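Local structure of beta-glucoside kinase (Listeria monocytogenes, 4HTL) at residues L16-V21 / L44-V49; E176-L181 / T223-G228; L217-Y222 / K258-S263. The protein catalyses the ATP-dependent phosphorylation of cellobiose to cellobiose-6'-phosphate and may also act as a transcriptional regulator of the cellobiose-PTS operon. All coordinates share one frame; numbering follows the deposited sequence. Where two conformers were deposited one is given.

Contact 1: residues L16-V21 / L44-V49; sequences LKMGVV and LAEMKV
Glu-46 shows how a turn in the middle of a helix can cover a sheet, here with CB packed on Leu-16 and with OE1 and the backbone O meeting Met-18 of strand 15-21. The closest touch comes at the very start of the side chain, where CB of Glu-46 lies 3.5 Å from CD2 of Leu-16. The leucine reaches it because its CG stands anti to the backbone N (chi1 173°), which sends the branch toward the helix; the two side chains then slide past one another in opposite directions. Beyond CB, CG of Glu-46 is already more than 4 Å from that methyl, and the chain bends at chi2 (-77°), so that the carboxylate turns across the end of Met-18. There OE1 meets the methyl CE of Met-18 at 4.0 Å, the two side chains crossing at about a right angle. OE2 is hydrogen-bonded to NE2 of Gln-42, one turn earlier in the same helix, and this bond should help fix the rotation of the carboxylate. Met-18 is a selenomethionine, and its selenium, SE, sits 4.0 Å from the backbone O of Glu-46. No hydrogen bond joins the two segments; the contact rests on van der Waals packing.

Strand 15-21 runs between strands 6-11 and 27-34, and helix 40-52 covers one face of this mixed sheet, whose strand order 3-2-1-4-5 is that of an actin-type ATPase lobe. Leu-16 also touches Ile-11, probably part of the ATP site. Met-47 extends the helix's cover to Phe-9 of strand 6-11, while Glu-46 also touches Ala-33 of strand 27-34. Elsewhere the helix meets helix 89-97, with Leu-44 against Trp-92 and Lys-48 salt-bridged to Glu-96.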
loop_
_atom_site.group_PDB
_atom_site.type_symbol
_atom_site.label_atom_id
_atom_site.label_comp_id
_atom_site.label_asym_id
_atom_site.label_seq_id
_atom_site.Cartn_x
_atom_site.Cartn_y
_atom_site.Cartn_z
ATOM N N LEU A 16 4.906 3.657 29.527
ATOM C CA LEU A 16 3.797 4.543 29.277
ATOM C C LEU A 16 4.356 5.935 29.436
ATOM O O LEU A 16 4.870 6.267 30.516
ATOM C CB LEU A 16 2.665 4.339 30.289
ATOM C CG LEU A 16 1.483 5.328 30.240
ATOM C CD1 LEU A 16 0.678 5.232 28.923
ATOM C CD2 LEU A 16 0.563 5.152 31.425
ATOM N N LYS A 17 4.346 6.715 28.351
ATOM C CA LYS A 17 4.753 8.100 28.428
ATOM C C LYS A 17 3.529 8.996 28.613
ATOM O O LYS A 17 2.465 8.732 28.053
ATOM C CB LYS A 17 5.503 8.483 27.163
ATOM C CG LYS A 17 6.832 7.742 26.972
ATOM C CD LYS A 17 7.412 8.080 25.601
ATOM C CE LYS A 17 8.802 7.489 25.384
ATOM N NZ LYS A 17 9.151 7.405 23.941
HETATM N N MSE A 18 3.695 10.068 29.384
HETATM C CA MSE A 18 2.596 10.939 29.739
HETATM C C MSE A 18 3.121 12.371 29.718
HETATM O O MSE A 18 4.295 12.619 30.059
HETATM C CB MSE A 18 2.054 10.579 31.137
HETATM C CG MSE A 18 1.934 9.100 31.409
HETATM SE SE MSE A 18 1.440 8.678 33.264
HETATM C CE MSE A 18 2.821 7.438 33.537
ATOM N N GLY A 19 2.268 13.317 29.338
ATOM C CA GLY A 19 2.660 14.712 29.356
ATOM C C GLY A 19 1.479 15.633 29.429
ATOM O O GLY A 19 0.329 15.224 29.195
ATOM N N VAL A 20 1.761 16.877 29.798
ATOM C CA VAL A 20 0.793 17.957 29.669
ATOM C C VAL A 20 1.344 18.807 28.530
ATOM O O VAL A 20 2.515 19.225 28.545
ATOM C CB VAL A 20 0.639 18.776 30.956
ATOM C CG1 VAL A 20 -0.253 20.014 30.710
ATOM C CG2 VAL A 20 0.123 17.883 32.098
ATOM N N VAL A 21 0.502 18.999 27.524
ATOM C CA VAL A 21 0.913 19.557 26.256
ATOM C C VAL A 21 0.003 20.742 25.943
ATOM O O VAL A 21 -1.244 20.689 26.107
ATOM C CB VAL A 21 0.842 18.497 25.133
ATOM C CG1 VAL A 21 1.529 18.991 23.848
ATOM C CG2 VAL A 21 1.435 17.172 25.614
ATOM N N LEU A 44 -4.350 1.784 32.882
ATOM C CA LEU A 44 -5.476 2.599 33.294
ATOM C C LEU A 44 -5.208 3.227 34.658
ATOM O O LEU A 44 -5.600 4.390 34.925
ATOM C CB LEU A 44 -6.752 1.786 33.302
ATOM C CG LEU A 44 -7.214 1.269 31.931
ATOM C CD1 LEU A 44 -8.350 0.292 32.140
ATOM C CD2 LEU A 44 -7.634 2.435 31.049
ATOM N N ALA A 45 -4.527 2.478 35.511
ATOM C CA ALA A 45 -4.200 2.957 36.872
ATOM C C ALA A 45 -3.219 4.143 36.797
ATOM O O ALA A 45 -3.447 5.204 37.400
ATOM C CB ALA A 45 -3.619 1.826 37.671
ATOM N N GLU A 46 -2.166 3.977 35.997
ATOM C CA GLU A 46 -1.201 5.058 35.764
ATOM C C GLU A 46 -1.882 6.298 35.182
ATOM O O GLU A 46 -1.576 7.436 35.578
ATOM C CB GLU A 46 -0.079 4.606 34.851
ATOM C CG GLU A 46 0.793 3.464 35.324
ATOM C CD GLU A 46 1.816 3.835 36.371
ATOM O OE1 GLU A 46 2.039 5.061 36.624
ATOM O OE2 GLU A 46 2.421 2.865 36.900
HETATM N N MSE A 47 -2.824 6.104 34.264
HETATM C CA MSE A 47 -3.574 7.241 33.733
HETATM C C MSE A 47 -4.347 7.998 34.806
HETATM O O MSE A 47 -4.294 9.246 34.873
HETATM C CB MSE A 47 -4.545 6.785 32.639
HETATM C CG MSE A 47 -3.844 6.399 31.385
HETATM SE SE MSE A 47 -5.027 5.636 30.073
HETATM C CE MSE A 47 -3.865 5.745 28.575
ATOM N N LYS A 48 -5.087 7.248 35.627
ATOM C CA LYS A 48 -5.872 7.839 36.704
ATOM C C LYS A 48 -4.997 8.656 37.642
ATOM O O LYS A 48 -5.360 9.781 38.043
ATOM C CB LYS A 48 -6.618 6.752 37.504
ATOM C CG LYS A 48 -7.966 6.434 36.939
ATOM C CD LYS A 48 -8.720 5.449 37.823
ATOM C CE LYS A 48 -9.475 6.154 38.929
ATOM N NZ LYS A 48 -10.593 6.991 38.397
ATOM N N VAL A 49 -3.837 8.101 37.979
ATOM C CA VAL A 49 -2.900 8.768 38.912
ATOM C C VAL A 49 -2.357 10.058 38.272
ATOM O O VAL A 49 -2.361 11.117 38.912
ATOM C CB VAL A 49 -1.758 7.807 39.352
ATOM C CG1 VAL A 49 -0.615 8.557 40.055
ATOM C CG2 VAL A 49 -2.313 6.692 40.243
#

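Contact 2: residues E176-L181 / T223-G228; sequences ETTTML and TGICTG
Thr-178 presses its branched side chain against the backbone of Gly-224 and Ile-225, an instance of close approach to a helix at a residue that has no side chain. Its OG1 stands anti to the carbonyl carbon (chi1 -46°), which leaves CG2 anti to the backbone N, beside the carbonyl carbon; hydroxyl and methyl are thus both turned to helix 212-236 but meet different parts of it. OG1 lies 3.8 Å from CA of Gly-224. CG2 reaches Ile-225, resting 3.6 Å from its N and 3.7 Å from its CG1, which the isoleucine holds beside its own backbone N.

The hydroxyl is secured from within its own segment: OG1 of Thr-178 and OG1 of Thr-177 are hydrogen-bonded at 2.7 Å. Thr-177 OG1 is in turn bonded to Thr-173 O and Ser-161 OG, so the touching residue is positioned by a second shell of polar groups. Thr-179, by contrast, points away from the contact and is the N-cap of the following helix, its OG1 bonded to Val-182 N. On the facing helix, Thr-227 folds its hydroxyl back, OG1 donating to Thr-223 O at 2.8 Å. It comes from above the carbonyl plane, 38° out of it, while Thr-227 N reaches the same oxygen from the opposite face.

The contact thus lays the turn between helices 174-177 and 180-191 on the long helix 212-236. Helix 253-261 packs on the same helix, with Leu-257 against Ile-225 and His-260 and Met-261 against Cys-226, and Thr-223 and Thr-227 also pack on Arg-163 and Pro-164 of the second subunit.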
loop_
_atom_site.group_PDB
_atom_site.type_symbol
_atom_site.label_atom_id
_atom_site.label_comp_id
_atom_site.label_asym_id
_atom_site.label_seq_id
_atom_site.Cartn_x
_atom_site.Cartn_y
_atom_site.Cartn_z
ATOM N N GLU A 176 8.895 -11.001 11.535
ATOM C CA GLU A 176 9.636 -12.149 11.996
ATOM C C GLU A 176 10.947 -12.466 11.305
ATOM O O GLU A 176 11.628 -13.428 11.702
ATOM C CB GLU A 176 8.708 -13.386 12.048
ATOM C CG GLU A 176 7.448 -13.095 12.846
ATOM C CD GLU A 176 6.565 -14.304 13.147
ATOM O OE1 GLU A 176 7.120 -15.386 13.408
ATOM O OE2 GLU A 176 5.304 -14.129 13.158
ATOM N N THR A 177 11.322 -11.697 10.278
ATOM C CA THR A 177 12.597 -11.915 9.568
ATOM C C THR A 177 13.556 -10.747 9.610
ATOM O O THR A 177 14.743 -10.930 9.346
ATOM C CB THR A 177 12.335 -12.179 8.049
ATOM O OG1 THR A 177 11.771 -11.028 7.420
ATOM C CG2 THR A 177 11.371 -13.374 7.886
ATOM N N THR A 178 13.031 -9.539 9.840
ATOM C CA THR A 178 13.763 -8.316 9.578
ATOM C C THR A 178 13.567 -7.246 10.671
ATOM O O THR A 178 12.897 -6.228 10.459
ATOM C CB THR A 178 13.418 -7.791 8.181
ATOM O OG1 THR A 178 13.462 -8.875 7.232
ATOM C CG2 THR A 178 14.294 -6.641 7.735
ATOM N N THR A 179 14.118 -7.510 11.860
ATOM C CA THR A 179 13.981 -6.607 13.008
ATOM C C THR A 179 15.252 -6.674 13.815
ATOM O O THR A 179 16.065 -7.622 13.672
ATOM C CB THR A 179 12.790 -6.967 13.946
ATOM O OG1 THR A 179 13.071 -8.166 14.662
ATOM C CG2 THR A 179 11.451 -7.156 13.138
HETATM N N MSE A 180 15.422 -5.693 14.696
HETATM C CA MSE A 180 16.569 -5.700 15.617
HETATM C C MSE A 180 16.550 -6.940 16.553
HETATM O O MSE A 180 17.609 -7.505 16.879
HETATM C CB MSE A 180 16.586 -4.425 16.416
HETATM C CG MSE A 180 16.738 -3.140 15.524
HETATM SE SE MSE A 180 18.426 -2.924 14.555
HETATM C CE MSE A 180 19.439 -2.315 16.082
ATOM N N LEU A 181 15.351 -7.354 16.974
ATOM C CA LEU A 181 15.173 -8.577 17.753
ATOM C C LEU A 181 15.606 -9.824 16.985
ATOM O O LEU A 181 16.326 -10.665 17.531
ATOM C CB LEU A 181 13.741 -8.738 18.241
ATOM C CG LEU A 181 13.408 -10.011 19.056
ATOM C CD1 LEU A 181 14.334 -10.228 20.279
ATOM C CD2 LEU A 181 11.918 -9.974 19.445
ATOM N N THR A 223 18.765 -6.430 3.196
ATOM C CA THR A 223 18.011 -6.958 2.038
ATOM C C THR A 223 16.507 -7.031 2.354
ATOM O O THR A 223 15.702 -6.663 1.544
ATOM C CB THR A 223 18.543 -8.338 1.586
ATOM O OG1 THR A 223 19.883 -8.183 1.072
ATOM C CG2 THR A 223 17.605 -9.011 0.502
ATOM N N GLY A 224 16.150 -7.460 3.559
ATOM C CA GLY A 224 14.793 -7.493 3.951
ATOM C C GLY A 224 14.192 -6.108 3.980
ATOM O O GLY A 224 13.074 -5.899 3.526
ATOM N N ILE A 225 14.924 -5.134 4.534
ATOM C CA ILE A 225 14.420 -3.754 4.543
ATOM C C ILE A 225 14.203 -3.228 3.093
ATOM O O ILE A 225 13.153 -2.637 2.783
ATOM C CB ILE A 225 15.317 -2.789 5.307
ATOM C CG1 ILE A 225 15.370 -3.201 6.783
ATOM C CG2 ILE A 225 14.784 -1.339 5.202
ATOM C CD1 ILE A 225 16.455 -2.510 7.600
ATOM N N CYS A 226 15.183 -3.495 2.226
ATOM C CA CYS A 226 15.081 -3.103 0.826
ATOM C C CYS A 226 13.862 -3.757 0.127
ATOM O O CYS A 226 13.256 -3.125 -0.721
ATOM C CB CYS A 226 16.355 -3.437 0.070
ATOM S SG CYS A 226 17.730 -2.346 0.493
ATOM N N THR A 227 13.547 -5.017 0.490
ATOM C CA THR A 227 12.412 -5.730 -0.061
ATOM C C THR A 227 11.132 -4.962 0.314
ATOM O O THR A 227 10.294 -4.698 -0.537
ATOM C CB THR A 227 12.390 -7.184 0.425
ATOM O OG1 THR A 227 13.627 -7.812 0.033
ATOM C CG2 THR A 227 11.186 -7.969 -0.105
ATOM N N GLY A 228 10.995 -4.614 1.593
ATOM C CA GLY A 228 9.856 -3.865 2.027
ATOM C C GLY A 228 9.795 -2.472 1.433
ATOM O O GLY A 228 8.718 -2.032 1.034
#

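Contact 3: residues L217-Y222 / K258-S263; sequences LITEFY and KHHMES
His-260, in one of its two conformers, lays its imidazole against Tyr-222 and Thr-219. The main interaction is a CH-pi contact: CB of Tyr-222 stands over the centre of the His-260 ring, 3.8 Å from its centroid and only 6° off the ring normal. The tyrosine holds CG anti to its carbonyl carbon, beside the backbone N (chi1 -75°), which leads its ring away and leaves CB over the imidazole; its OH has a weak hydrogen bond to Glu-256 OE1.

Van der Waals contacts fill in around the ring. The methyl CG2 of Thr-219 lies at the ring's edge, in its plane, 3.8 Å from CE1 of His-260. Backbone takes part as well, since CD2 of His-260 is 3.7 Å from the carbonyl carbon C of Tyr-222.

Polar bonding is supplied from just past the segment. NE2 of His-260 is hydrogen-bonded to OG1 of Thr-223, which is itself bonded to Thr-219 O, so one hydroxyl links the ring to the backbone of the facing helix. The hydroxyl of Thr-219 is bonded to Glu-215 O within its own helix.

Helices 212-236 and 253-261 precede strands 240-244 and 270-273, which are parallel neighbours in the sheet, and helix 253-261 makes the beta-alpha-beta crossover between them. Such side-by-side packing of consecutive connecting helices belongs to the ribonuclease H-like lobes of the actin-type ATPase fold, to which ROK kinases belong.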
loop_
_atom_site.group_PDB
_atom_site.type_symbol
_atom_site.label_atom_id
_atom_site.label_comp_id
_atom_site.label_asym_id
_atom_site.label_seq_id
_atom_site.Cartn_x
_atom_site.Cartn_y
_atom_site.Cartn_z
ATOM N N LEU A 217 24.542 -11.452 8.739
ATOM C CA LEU A 217 23.318 -11.038 9.436
ATOM C C LEU A 217 22.867 -9.642 9.010
ATOM O O LEU A 217 21.672 -9.394 8.706
ATOM C CB LEU A 217 23.491 -11.106 10.948
ATOM C CG LEU A 217 23.772 -12.407 11.621
ATOM C CD1 LEU A 217 23.590 -12.228 13.155
ATOM C CD2 LEU A 217 23.065 -13.609 11.028
ATOM N N ILE A 218 23.816 -8.729 8.935
ATOM C CA ILE A 218 23.504 -7.350 8.601
ATOM C C ILE A 218 23.090 -7.220 7.139
ATOM O O ILE A 218 22.108 -6.516 6.814
ATOM C CB ILE A 218 24.670 -6.358 8.961
ATOM C CG1 ILE A 218 24.906 -6.359 10.509
ATOM C CG2 ILE A 218 24.362 -4.959 8.387
ATOM C CD1 ILE A 218 23.690 -6.044 11.370
ATOM N N THR A 219 23.805 -7.932 6.283
ATOM C CA THR A 219 23.479 -7.949 4.851
ATOM C C THR A 219 22.045 -8.445 4.600
ATOM O O THR A 219 21.285 -7.833 3.830
ATOM C CB THR A 219 24.515 -8.722 4.031
ATOM O OG1 THR A 219 25.812 -8.144 4.242
ATOM C CG2 THR A 219 24.196 -8.690 2.517
ATOM N N GLU A 220 21.686 -9.532 5.269
ATOM C CA GLU A 220 20.341 -10.108 5.128
ATOM C C GLU A 220 19.275 -9.157 5.682
ATOM O O GLU A 220 18.211 -9.043 5.111
ATOM C CB GLU A 220 20.240 -11.477 5.765
ATOM C CG GLU A 220 21.155 -12.482 5.084
ATOM C CD GLU A 220 20.646 -12.943 3.731
ATOM O OE1 GLU A 220 19.526 -13.439 3.707
ATOM O OE2 GLU A 220 21.353 -12.832 2.715
ATOM N N PHE A 221 19.559 -8.528 6.827
ATOM C CA PHE A 221 18.686 -7.510 7.411
ATOM C C PHE A 221 18.422 -6.393 6.402
ATOM O O PHE A 221 17.270 -6.012 6.133
ATOM C CB PHE A 221 19.346 -7.014 8.715
ATOM C CG PHE A 221 18.618 -5.882 9.413
ATOM C CD1 PHE A 221 17.390 -6.073 10.035
ATOM C CD2 PHE A 221 19.238 -4.676 9.574
ATOM C CE1 PHE A 221 16.769 -5.054 10.719
ATOM C CE2 PHE A 221 18.639 -3.647 10.269
ATOM C CZ PHE A 221 17.394 -3.834 10.851
ATOM N N TYR A 222 19.478 -5.854 5.803
ATOM C CA TYR A 222 19.297 -4.756 4.868
ATOM C C TYR A 222 18.544 -5.200 3.619
ATOM O O TYR A 222 17.701 -4.463 3.089
ATOM C CB TYR A 222 20.641 -4.128 4.505
ATOM C CG TYR A 222 21.224 -3.243 5.600
ATOM C CD1 TYR A 222 20.421 -2.415 6.357
ATOM C CD2 TYR A 222 22.574 -3.089 5.749
ATOM C CE1 TYR A 222 20.926 -1.583 7.330
ATOM C CE2 TYR A 222 23.101 -2.213 6.711
ATOM C CZ TYR A 222 22.282 -1.490 7.500
ATOM O OH TYR A 222 22.852 -0.648 8.428
ATOM N N LYS A 258 20.760 3.296 1.637
ATOM C CA LYS A 258 20.868 3.843 0.282
ATOM C C LYS A 258 21.861 3.034 -0.548
ATOM O O LYS A 258 21.664 2.842 -1.745
ATOM C CB LYS A 258 21.291 5.322 0.318
ATOM C CG LYS A 258 20.195 6.302 0.748
ATOM C CD LYS A 258 20.799 7.690 0.790
ATOM C CE LYS A 258 19.803 8.722 1.193
ATOM N NZ LYS A 258 20.496 10.028 1.332
ATOM N N HIS A 259 22.986 2.662 0.062
ATOM C CA HIS A 259 24.004 1.852 -0.620
ATOM C C HIS A 259 23.386 0.533 -1.090
ATOM O O HIS A 259 23.414 0.152 -2.278
ATOM C CB HIS A 259 25.181 1.642 0.329
ATOM C CG HIS A 259 26.319 0.867 -0.255
ATOM N ND1 HIS A 259 27.255 1.424 -1.086
ATOM C CD2 HIS A 259 26.707 -0.442 -0.045
ATOM C CE1 HIS A 259 28.179 0.486 -1.369
ATOM N NE2 HIS A 259 27.853 -0.642 -0.729
ATOM N N HIS A 260 22.761 -0.166 -0.165
ATOM C CA HIS A 260 22.110 -1.440 -0.485
ATOM C C HIS A 260 21.034 -1.304 -1.545
ATOM O O HIS A 260 20.854 -2.182 -2.416
ATOM C CB HIS A 260 21.537 -2.038 0.796
ATOM C CG HIS A 260 21.621 -3.517 0.860
ATOM N ND1 HIS A 260 22.769 -4.180 1.221
ATOM C CD2 HIS A 260 20.656 -4.485 0.635
ATOM C CE1 HIS A 260 22.533 -5.501 1.203
ATOM N NE2 HIS A 260 21.239 -5.694 0.848
HETATM N N MSE A 261 20.284 -0.197 -1.477
HETATM C CA MSE A 261 19.238 0.112 -2.440
HETATM C C MSE A 261 19.721 0.376 -3.853
HETATM O O MSE A 261 18.934 0.348 -4.788
HETATM C CB MSE A 261 18.381 1.307 -1.970
HETATM C CG MSE A 261 17.361 1.000 -0.920
HETATM SE SE MSE A 261 15.958 -0.232 -1.424
HETATM C CE MSE A 261 14.911 0.774 -2.732
ATOM N N GLU A 262 21.016 0.482 -4.058
ATOM C CA GLU A 262 21.543 0.632 -5.423
ATOM C C GLU A 262 21.221 -0.586 -6.295
ATOM O O GLU A 262 21.132 -0.469 -7.524
ATOM C CB GLU A 262 23.055 0.925 -5.380
ATOM C CG GLU A 262 23.328 2.296 -4.761
ATOM C CD GLU A 262 24.764 2.754 -4.842
ATOM O OE1 GLU A 262 25.581 2.047 -5.398
ATOM O OE2 GLU A 262 25.079 3.842 -4.294
ATOM N N SER A 263 20.969 -1.740 -5.647
ATOM C CA SER A 263 20.613 -2.963 -6.365
ATOM C C SER A 263 19.102 -3.050 -6.656
ATOM O O SER A 263 18.664 -3.979 -7.351
ATOM C CB SER A 263 21.039 -4.174 -5.600
ATOM O OG SER A 263 22.438 -4.256 -5.408
#

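In the fold
From the N terminus, contact 1 comes first, closing a short loop of 22 residues that includes strand 27-34 and ties helix 40-52 to the first five-stranded sheet. It closes before the others open, with its centre about 33 Å from that of contact 2 and 40 Å from that of contact 3. Contact 2 closes a largely helical span of 41 residues and contact 3 one of 35 that includes strand 240-244. These two cross along the chain, use consecutive parts of helix 212-236, and join it to the 176-181 turn and to helix 253-261 beside the second five-stranded sheet. Contact 1 thus lies in one lobe and contacts 2 and 3 in the other.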